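Long-range contact in monooxygenase (Agrobacterium tumefaciens, PDB 2I7G), which probably catalyses a flavin-dependent oxidation using molecular oxygen, as a member of the luciferase-like monooxygenase family: residues B[158-170]-B[182-196]. Sequence-based numbering, arbitrary orientation.
Sequences LDLLLALREQEVV and GRGVYPRPLQERLPV
At the end of a barrel helix, Leu164 and Arg165 meet the returning chain through Arg188 and Leu194. Arg188 doubles back on itself (chi2 -48°, chi3 -62°), turning its guanidinium toward the helix end, with Glu168 CA over the centre of one face. In its plane, NH2 donates to Leu164 O (3.0 Å), a carbonyl of the helix's last turn, while NH1 binds Val185 O, tying the helix end to the loop. Arg165 reaches out at full stretch, and NH1 donates in plane to Leu194 O at 2.7 Å; a water joins the same NH1 to Val196 N. Arg193 CG and Leu162 CD2 lie over opposite guanidinium faces, near the rim, and limit its tilting. Tyr186 OH donates to Glu168 OE2 (2.8 Å) on the anti side, 28° out of the carboxylate plane, and Glu168 OE1 forms a salt bridge with Arg40 of the second subunit. Deeper in, Leu161 CD2 and Val196 CG2 meet tip to tip at 4.1 Å, and Leu164 CD2 packs on Val185 CG2. Beyond the helix, Val170 N donates to Arg183 O, and Val170 O receives Arg183 N (3.1 Å) and, weakly, Gly182 N, a G1 beta bulge. This excursion, carrying a small antiparallel sheet, links helix 150-166 to strand 196-200 of the TIM barrel.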
ATOM      1  N   LEU B 158      -4.608  19.015  -2.593  1.00 23.15           N
ATOM      2  CA  LEU B 158      -5.163  19.073  -1.250  1.00 22.75           C
ATOM      3  C   LEU B 158      -6.657  19.309  -1.402  1.00 23.24           C
ATOM      4  O   LEU B 158      -7.439  18.638  -0.695  1.00 20.17           O
ATOM      5  CB  LEU B 158      -4.491  20.173  -0.407  1.00 23.03           C
ATOM      6  CG  LEU B 158      -5.055  20.359   1.000  1.00 22.69           C
ATOM      7  CD1 LEU B 158      -5.011  19.049   1.809  1.00 23.49           C
ATOM      8  CD2 LEU B 158      -4.271  21.419   1.752  1.00 23.87           C
ATOM      9  N   ASP B 159      -7.080  20.281  -2.283  1.00 21.81           N
ATOM     10  CA  ASP B 159      -8.507  20.534  -2.492  1.00 22.80           C
ATOM     11  C   ASP B 159      -9.218  19.233  -2.941  1.00 23.18           C
ATOM     12  O   ASP B 159     -10.257  18.840  -2.379  1.00 22.02           O
ATOM     13  CB  ASP B 159      -8.710  21.621  -3.551  1.00 21.90           C
ATOM     14  CG  ASP B 159     -10.153  22.016  -3.703  1.00 27.07           C
ATOM     15  OD1 ASP B 159     -10.708  22.605  -2.748  1.00 30.70           O
ATOM     16  OD2 ASP B 159     -10.719  21.790  -4.799  1.00 28.21           O
ATOM     17  N   LEU B 160      -8.628  18.525  -3.918  1.00 23.63           N
ATOM     18  CA  LEU B 160      -9.213  17.188  -4.275  1.00 24.04           C
ATOM     19  C   LEU B 160      -9.282  16.176  -3.098  1.00 23.00           C
ATOM     20  O   LEU B 160     -10.330  15.573  -2.819  1.00 23.43           O
ATOM     21  CB  LEU B 160      -8.535  16.616  -5.485  1.00 23.49           C
ATOM     22  CG  LEU B 160      -8.985  15.224  -5.925  1.00 23.44           C
ATOM     23  CD1 LEU B 160     -10.511  15.185  -6.147  1.00 21.83           C
ATOM     24  CD2 LEU B 160      -8.184  14.934  -7.203  1.00 22.59           C
ATOM     25  N   LEU B 161      -8.174  15.991  -2.387  1.00 22.41           N
ATOM     26  CA  LEU B 161      -8.165  15.069  -1.247  1.00 21.98           C
ATOM     27  C   LEU B 161      -9.287  15.379  -0.252  1.00 22.04           C
ATOM     28  O   LEU B 161      -9.961  14.473   0.239  1.00 21.24           O
ATOM     29  CB  LEU B 161      -6.811  15.121  -0.526  1.00 21.68           C
ATOM     30  CG  LEU B 161      -6.599  14.148   0.630  1.00 22.18           C
ATOM     31  CD1 LEU B 161      -6.821  12.693   0.236  1.00 25.16           C
ATOM     32  CD2 LEU B 161      -5.187  14.357   1.200  1.00 22.47           C
ATOM     33  N   LEU B 162      -9.489  16.653   0.055  1.00 22.21           N
ATOM     34  CA  LEU B 162     -10.553  17.025   1.002  1.00 22.47           C
ATOM     35  C   LEU B 162     -11.960  16.765   0.426  1.00 22.64           C
ATOM     36  O   LEU B 162     -12.862  16.346   1.156  1.00 22.71           O
ATOM     37  CB  LEU B 162     -10.424  18.497   1.411  1.00 22.86           C
ATOM     38  CG  LEU B 162      -9.136  18.823   2.194  1.00 23.51           C
ATOM     39  CD1 LEU B 162      -8.921  20.341   2.365  1.00 25.69           C
ATOM     40  CD2 LEU B 162      -9.079  18.105   3.555  1.00 25.20           C
ATOM     41  N   ALA B 163     -12.125  16.984  -0.879  1.00 21.58           N
ATOM     42  CA  ALA B 163     -13.392  16.676  -1.566  1.00 22.60           C
ATOM     43  C   ALA B 163     -13.703  15.176  -1.461  1.00 23.43           C
ATOM     44  O   ALA B 163     -14.847  14.794  -1.171  1.00 22.83           O
ATOM     45  CB  ALA B 163     -13.304  17.096  -3.011  1.00 22.08           C
ATOM     46  N   LEU B 164     -12.664  14.358  -1.658  1.00 21.36           N
ATOM     47  CA  LEU B 164     -12.807  12.897  -1.640  1.00 23.98           C
ATOM     48  C   LEU B 164     -13.235  12.419  -0.273  1.00 23.51           C
ATOM     49  O   LEU B 164     -14.073  11.536  -0.154  1.00 25.12           O
ATOM     50  CB  LEU B 164     -11.484  12.230  -2.013  1.00 22.51           C
ATOM     51  CG  LEU B 164     -10.978  12.417  -3.444  1.00 24.62           C
ATOM     52  CD1 LEU B 164      -9.586  11.813  -3.551  1.00 24.65           C
ATOM     53  CD2 LEU B 164     -11.978  11.799  -4.469  1.00 28.91           C
ATOM     54  N   ARG B 165     -12.678  13.001   0.783  1.00 24.35           N
ATOM     55  CA  ARG B 165     -13.005  12.477   2.098  1.00 25.73           C
ATOM     56  C   ARG B 165     -14.402  12.934   2.553  1.00 26.36           C
ATOM     57  O   ARG B 165     -14.964  12.352   3.477  1.00 26.77           O
ATOM     58  CB  ARG B 165     -11.921  12.852   3.127  1.00 26.24           C
ATOM     59  CG  ARG B 165     -12.072  14.212   3.633  1.00 28.36           C
ATOM     60  CD  ARG B 165     -11.305  14.377   4.939  1.00 30.48           C
ATOM     61  NE  ARG B 165     -11.374  15.765   5.363  1.00 30.57           N
ATOM     62  CZ  ARG B 165     -10.734  16.257   6.413  1.00 30.57           C
ATOM     63  NH1 ARG B 165      -9.950  15.473   7.166  1.00 26.19           N
ATOM     64  NH2 ARG B 165     -10.857  17.552   6.691  1.00 31.96           N
ATOM     65  N   GLU B 166     -14.959  13.958   1.910  0.50 26.89           N
ATOM     66  CA  GLU B 166     -16.226  14.550   2.356  0.50 27.75           C
ATOM     67  C   GLU B 166     -17.465  13.822   1.827  0.50 27.93           C
ATOM     68  O   GLU B 166     -18.560  13.962   2.377  0.50 27.60           O
ATOM     69  CB  GLU B 166     -16.277  16.044   1.992  0.50 28.04           C
ATOM     70  CG  GLU B 166     -17.335  16.865   2.733  0.50 30.12           C
ATOM     71  CD  GLU B 166     -17.049  17.057   4.210  0.50 31.46           C
ATOM     72  OE1 GLU B 166     -15.864  17.073   4.620  0.50 32.54           O
ATOM     73  OE2 GLU B 166     -18.033  17.217   4.966  0.50 34.59           O
ATOM     74  N   GLN B 167     -17.316  13.063   0.744  1.00 27.59           N
ATOM     75  CA  GLN B 167     -18.452  12.251   0.265  1.00 27.88           C
ATOM     76  C   GLN B 167     -18.014  11.220  -0.726  1.00 27.31           C
ATOM     77  O   GLN B 167     -16.955  11.339  -1.296  1.00 26.12           O
ATOM     78  CB  GLN B 167     -19.484  13.133  -0.394  1.00 28.84           C
ATOM     79  CG  GLN B 167     -18.984  13.876  -1.591  1.00 31.35           C
ATOM     80  CD  GLN B 167     -20.029  14.848  -2.107  1.00 35.81           C
ATOM     81  OE1 GLN B 167     -21.201  14.485  -2.295  1.00 38.86           O
ATOM     82  NE2 GLN B 167     -19.614  16.088  -2.344  1.00 37.22           N
ATOM     83  N   GLU B 168     -18.882  10.242  -0.956  0.50 27.05           N
ATOM     84  CA  GLU B 168     -18.563   9.078  -1.776  0.50 27.04           C
ATOM     85  C   GLU B 168     -18.342   9.422  -3.250  0.50 26.49           C
ATOM     86  O   GLU B 168     -17.372   8.958  -3.856  0.50 25.92           O
ATOM     87  CB  GLU B 168     -19.691   8.058  -1.632  0.50 26.95           C
ATOM     88  CG  GLU B 168     -19.499   6.743  -2.366  0.50 27.59           C
ATOM     89  CD  GLU B 168     -20.551   5.711  -1.954  0.50 28.33           C
ATOM     90  OE1 GLU B 168     -20.779   5.559  -0.731  0.50 29.64           O
ATOM     91  OE2 GLU B 168     -21.149   5.061  -2.843  0.50 29.07           O
ATOM     92  N   VAL B 169     -19.236  10.239  -3.808  1.00 25.97           N
ATOM     93  CA  VAL B 169     -19.236  10.535  -5.241  1.00 26.67           C
ATOM     94  C   VAL B 169     -18.848  11.989  -5.416  1.00 28.01           C
ATOM     95  O   VAL B 169     -19.481  12.870  -4.809  1.00 28.58           O
ATOM     96  CB  VAL B 169     -20.631  10.249  -5.864  1.00 27.37           C
ATOM     97  CG1 VAL B 169     -20.684  10.712  -7.347  1.00 27.05           C
ATOM     98  CG2 VAL B 169     -20.942   8.763  -5.746  1.00 26.20           C
ATOM     99  N   VAL B 170     -17.805  12.248  -6.207  1.00 27.41           N
ATOM    100  CA  VAL B 170     -17.321  13.630  -6.391  1.00 27.55           C
ATOM    101  C   VAL B 170     -17.293  14.099  -7.834  1.00 26.68           C
ATOM    102  O   VAL B 170     -17.142  13.301  -8.765  1.00 24.19           O
ATOM    103  CB  VAL B 170     -15.913  13.861  -5.785  1.00 28.23           C
ATOM    104  CG1 VAL B 170     -15.916  13.612  -4.277  1.00 29.44           C
ATOM    105  CG2 VAL B 170     -14.888  12.981  -6.483  1.00 29.83           C
ATOM    106  N   GLY B 182     -18.434  13.011 -11.425  1.00 23.85           N
ATOM    107  CA  GLY B 182     -19.519  12.285 -10.726  1.00 22.75           C
ATOM    108  C   GLY B 182     -19.164  10.824 -10.527  1.00 23.17           C
ATOM    109  O   GLY B 182     -19.971   9.947 -10.809  1.00 23.16           O
ATOM    110  N   ARG B 183     -17.945  10.568 -10.038  1.00 22.40           N
ATOM    111  CA  ARG B 183     -17.465   9.192  -9.845  1.00 22.22           C
ATOM    112  C   ARG B 183     -17.322   8.862  -8.352  1.00 22.20           C
ATOM    113  O   ARG B 183     -16.869   9.701  -7.560  1.00 22.97           O
ATOM    114  CB  ARG B 183     -16.091   8.996 -10.496  1.00 22.00           C
ATOM    115  CG  ARG B 183     -15.989   9.402 -11.980  1.00 21.28           C
ATOM    116  CD  ARG B 183     -17.072   8.746 -12.855  1.00 20.60           C
ATOM    117  NE  ARG B 183     -17.029   7.278 -12.907  1.00 21.59           N
ATOM    118  CZ  ARG B 183     -17.930   6.533 -13.549  1.00 25.11           C
ATOM    119  NH1 ARG B 183     -17.826   5.195 -13.551  1.00 24.41           N
ATOM    120  NH2 ARG B 183     -18.975   7.112 -14.190  1.00 25.32           N
ATOM    121  N   GLY B 184     -17.677   7.636  -7.978  1.00 22.11           N
ATOM    122  CA  GLY B 184     -17.451   7.164  -6.595  1.00 22.28           C
ATOM    123  C   GLY B 184     -16.008   6.727  -6.393  1.00 22.78           C
ATOM    124  O   GLY B 184     -15.388   6.164  -7.314  1.00 24.23           O
ATOM    125  N   VAL B 185     -15.477   6.936  -5.180  1.00 22.22           N
ATOM    126  CA  VAL B 185     -14.103   6.534  -4.863  1.00 21.43           C
ATOM    127  C   VAL B 185     -14.151   5.543  -3.712  1.00 21.86           C
ATOM    128  O   VAL B 185     -14.659   5.871  -2.639  1.00 22.59           O
ATOM    129  CB  VAL B 185     -13.178   7.723  -4.525  1.00 23.03           C
ATOM    130  CG1 VAL B 185     -11.762   7.225  -4.156  1.00 20.21           C
ATOM    131  CG2 VAL B 185     -13.125   8.681  -5.749  1.00 23.21           C
ATOM    132  N   TYR B 186     -13.632   4.333  -3.946  1.00 21.05           N
ATOM    133  CA  TYR B 186     -13.813   3.205  -3.020  1.00 20.50           C
ATOM    134  C   TYR B 186     -12.433   2.608  -2.633  1.00 20.08           C
ATOM    135  O   TYR B 186     -11.467   2.719  -3.407  1.00 20.71           O
ATOM    136  CB  TYR B 186     -14.689   2.113  -3.702  1.00 20.69           C
ATOM    137  CG  TYR B 186     -16.024   2.699  -4.085  1.00 21.46           C
ATOM    138  CD1 TYR B 186     -16.961   3.021  -3.104  1.00 23.00           C
ATOM    139  CD2 TYR B 186     -16.270   3.079  -5.408  1.00 22.34           C
ATOM    140  CE1 TYR B 186     -18.186   3.641  -3.449  1.00 23.61           C
ATOM    141  CE2 TYR B 186     -17.489   3.693  -5.777  1.00 21.70           C
ATOM    142  CZ  TYR B 186     -18.414   3.986  -4.786  1.00 23.63           C
ATOM    143  OH  TYR B 186     -19.572   4.612  -5.173  1.00 23.70           O
ATOM    144  N   PRO B 187     -12.331   1.937  -1.463  1.00 20.84           N
ATOM    145  CA  PRO B 187     -13.391   1.755  -0.486  1.00 21.18           C
ATOM    146  C   PRO B 187     -13.518   2.975   0.428  1.00 21.08           C
ATOM    147  O   PRO B 187     -12.547   3.744   0.599  1.00 22.19           O
ATOM    148  CB  PRO B 187     -12.905   0.555   0.348  1.00 23.09           C
ATOM    149  CG  PRO B 187     -11.414   0.724   0.383  1.00 20.71           C
ATOM    150  CD  PRO B 187     -11.073   1.282  -1.031  1.00 20.49           C
ATOM    151  N   ARG B 188     -14.702   3.139   1.014  1.00 21.24           N
ATOM    152  CA  ARG B 188     -14.899   4.228   1.977  1.00 22.19           C
ATOM    153  C   ARG B 188     -14.198   3.845   3.293  1.00 23.15           C
ATOM    154  O   ARG B 188     -14.165   2.668   3.663  1.00 23.42           O
ATOM    155  CB  ARG B 188     -16.402   4.473   2.225  1.00 21.65           C
ATOM    156  CG  ARG B 188     -17.209   4.784   0.952  1.00 21.74           C
ATOM    157  CD  ARG B 188     -16.490   5.843   0.120  1.00 24.21           C
ATOM    158  NE  ARG B 188     -16.360   7.121   0.833  1.00 23.48           N
ATOM    159  CZ  ARG B 188     -15.709   8.185   0.359  1.00 25.45           C
ATOM    160  NH1 ARG B 188     -15.044   8.117  -0.808  1.00 24.11           N
ATOM    161  NH2 ARG B 188     -15.718   9.316   1.079  1.00 23.10           N
ATOM    162  N   PRO B 189     -13.573   4.821   3.967  1.00 23.16           N
ATOM    163  CA  PRO B 189     -12.907   4.475   5.225  1.00 23.71           C
ATOM    164  C   PRO B 189     -13.884   4.213   6.335  1.00 23.66           C
ATOM    165  O   PRO B 189     -15.114   4.385   6.148  1.00 23.53           O
ATOM    166  CB  PRO B 189     -12.078   5.721   5.544  1.00 25.09           C
ATOM    167  CG  PRO B 189     -12.768   6.836   4.897  1.00 23.24           C
ATOM    168  CD  PRO B 189     -13.407   6.247   3.624  1.00 24.51           C
ATOM    169  N   LEU B 190     -13.348   3.823   7.490  1.00 23.58           N
ATOM    170  CA  LEU B 190     -14.185   3.671   8.682  1.00 25.72           C
ATOM    171  C   LEU B 190     -14.472   4.992   9.425  1.00 26.15           C
ATOM    172  O   LEU B 190     -15.618   5.255   9.832  1.00 26.52           O
ATOM    173  CB  LEU B 190     -13.554   2.624   9.604  1.00 25.99           C
ATOM    174  CG  LEU B 190     -14.362   1.907  10.683  1.00 30.13           C
ATOM    175  CD1 LEU B 190     -15.701   1.310  10.232  1.00 27.35           C
ATOM    176  CD2 LEU B 190     -13.449   0.803  11.174  1.00 33.38           C
ATOM    177  N   GLN B 191     -13.443   5.815   9.608  1.00 26.12           N
ATOM    178  CA  GLN B 191     -13.603   7.103  10.282  1.00 26.61           C
ATOM    179  C   GLN B 191     -14.552   7.999   9.470  1.00 28.54           C
ATOM    180  O   GLN B 191     -14.541   7.960   8.237  1.00 28.54           O
ATOM    181  CB  GLN B 191     -12.259   7.806  10.460  1.00 25.80           C
ATOM    182  CG  GLN B 191     -11.335   7.123  11.466  1.00 25.26           C
ATOM    183  CD  GLN B 191      -9.983   7.824  11.543  1.00 26.47           C
ATOM    184  OE1 GLN B 191      -9.798   8.737  12.342  1.00 26.76           O
ATOM    185  NE2 GLN B 191      -9.059   7.426  10.685  1.00 23.58           N
ATOM    186  N   GLU B 192     -15.367   8.788  10.164  1.00 30.31           N
ATOM    187  CA  GLU B 192     -16.284   9.720   9.475  1.00 32.54           C
ATOM    188  C   GLU B 192     -15.531  10.704   8.559  1.00 32.62           C
ATOM    189  O   GLU B 192     -15.942  10.960   7.416  1.00 33.28           O
ATOM    190  CB  GLU B 192     -17.170  10.475  10.465  1.00 34.54           C
ATOM    191  CG  GLU B 192     -18.114  11.441   9.750  1.00 38.45           C
ATOM    192  CD  GLU B 192     -19.459  11.628  10.449  1.00 45.69           C
ATOM    193  OE1 GLU B 192     -19.507  11.532  11.700  1.00 47.52           O
ATOM    194  OE2 GLU B 192     -20.459  11.884   9.729  1.00 49.14           O
ATOM    195  N   ARG B 193     -14.399  11.199   9.049  0.50 32.31           N
ATOM    196  CA  ARG B 193     -13.558  12.118   8.301  0.50 31.90           C
ATOM    197  C   ARG B 193     -12.117  11.658   8.494  0.50 30.73           C
ATOM    198  O   ARG B 193     -11.560  11.793   9.584  0.50 31.06           O
ATOM    199  CB  ARG B 193     -13.726  13.543   8.843  0.50 32.86           C
ATOM    200  CG  ARG B 193     -13.738  14.647   7.782  0.50 35.06           C
ATOM    201  CD  ARG B 193     -15.064  14.644   7.014  0.50 39.67           C
ATOM    202  NE  ARG B 193     -15.478  15.957   6.507  0.50 42.83           N
ATOM    203  CZ  ARG B 193     -16.164  16.864   7.206  0.50 45.19           C
ATOM    204  NH1 ARG B 193     -16.515  16.631   8.470  0.50 45.94           N
ATOM    205  NH2 ARG B 193     -16.500  18.022   6.644  0.50 46.38           N
ATOM    206  N   LEU B 194     -11.522  11.109   7.443  0.50 29.34           N
ATOM    207  CA  LEU B 194     -10.121  10.682   7.509  0.50 28.29           C
ATOM    208  C   LEU B 194      -9.276  11.910   7.898  0.50 27.38           C
ATOM    209  O   LEU B 194      -9.268  12.893   7.152  0.50 27.18           O
ATOM    210  CB  LEU B 194      -9.687  10.141   6.141  0.50 28.05           C
ATOM    211  CG  LEU B 194      -8.385   9.335   5.967  0.50 28.42           C
ATOM    212  CD1 LEU B 194      -8.431   8.001   6.707  0.50 29.22           C
ATOM    213  CD2 LEU B 194      -8.093   9.089   4.490  0.50 28.24           C
ATOM    214  N   PRO B 195      -8.588  11.880   9.062  1.00 27.01           N
ATOM    215  CA  PRO B 195      -7.796  13.074   9.405  1.00 26.53           C
ATOM    216  C   PRO B 195      -6.717  13.390   8.356  1.00 25.79           C
ATOM    217  O   PRO B 195      -6.025  12.475   7.824  1.00 26.10           O
ATOM    218  CB  PRO B 195      -7.205  12.749  10.788  1.00 26.80           C
ATOM    219  CG  PRO B 195      -8.040  11.567  11.286  1.00 28.39           C
ATOM    220  CD  PRO B 195      -8.450  10.820  10.085  1.00 28.09           C
ATOM    221  N   VAL B 196      -6.658  14.674   8.001  1.00 23.61           N
ATOM    222  CA  VAL B 196      -5.618  15.188   7.129  1.00 23.79           C
ATOM    223  C   VAL B 196      -4.939  16.351   7.871  1.00 23.07           C
ATOM    224  O   VAL B 196      -5.607  17.329   8.245  1.00 24.07           O
ATOM    225  CB  VAL B 196      -6.178  15.656   5.782  1.00 23.98           C
ATOM    226  CG1 VAL B 196      -5.066  16.333   4.953  1.00 25.04           C
ATOM    227  CG2 VAL B 196      -6.773  14.439   5.027  1.00 21.46           C
TER
HETATM  228  O   HOH W   1      -8.158  17.110   8.941  1.00 26.81           O
HETATM  229  O   HOH W   2     -13.220  10.146   5.067  1.00 30.82           O
HETATM  230  O   HOH W   3     -14.870  10.300  -2.767  1.00 27.21           O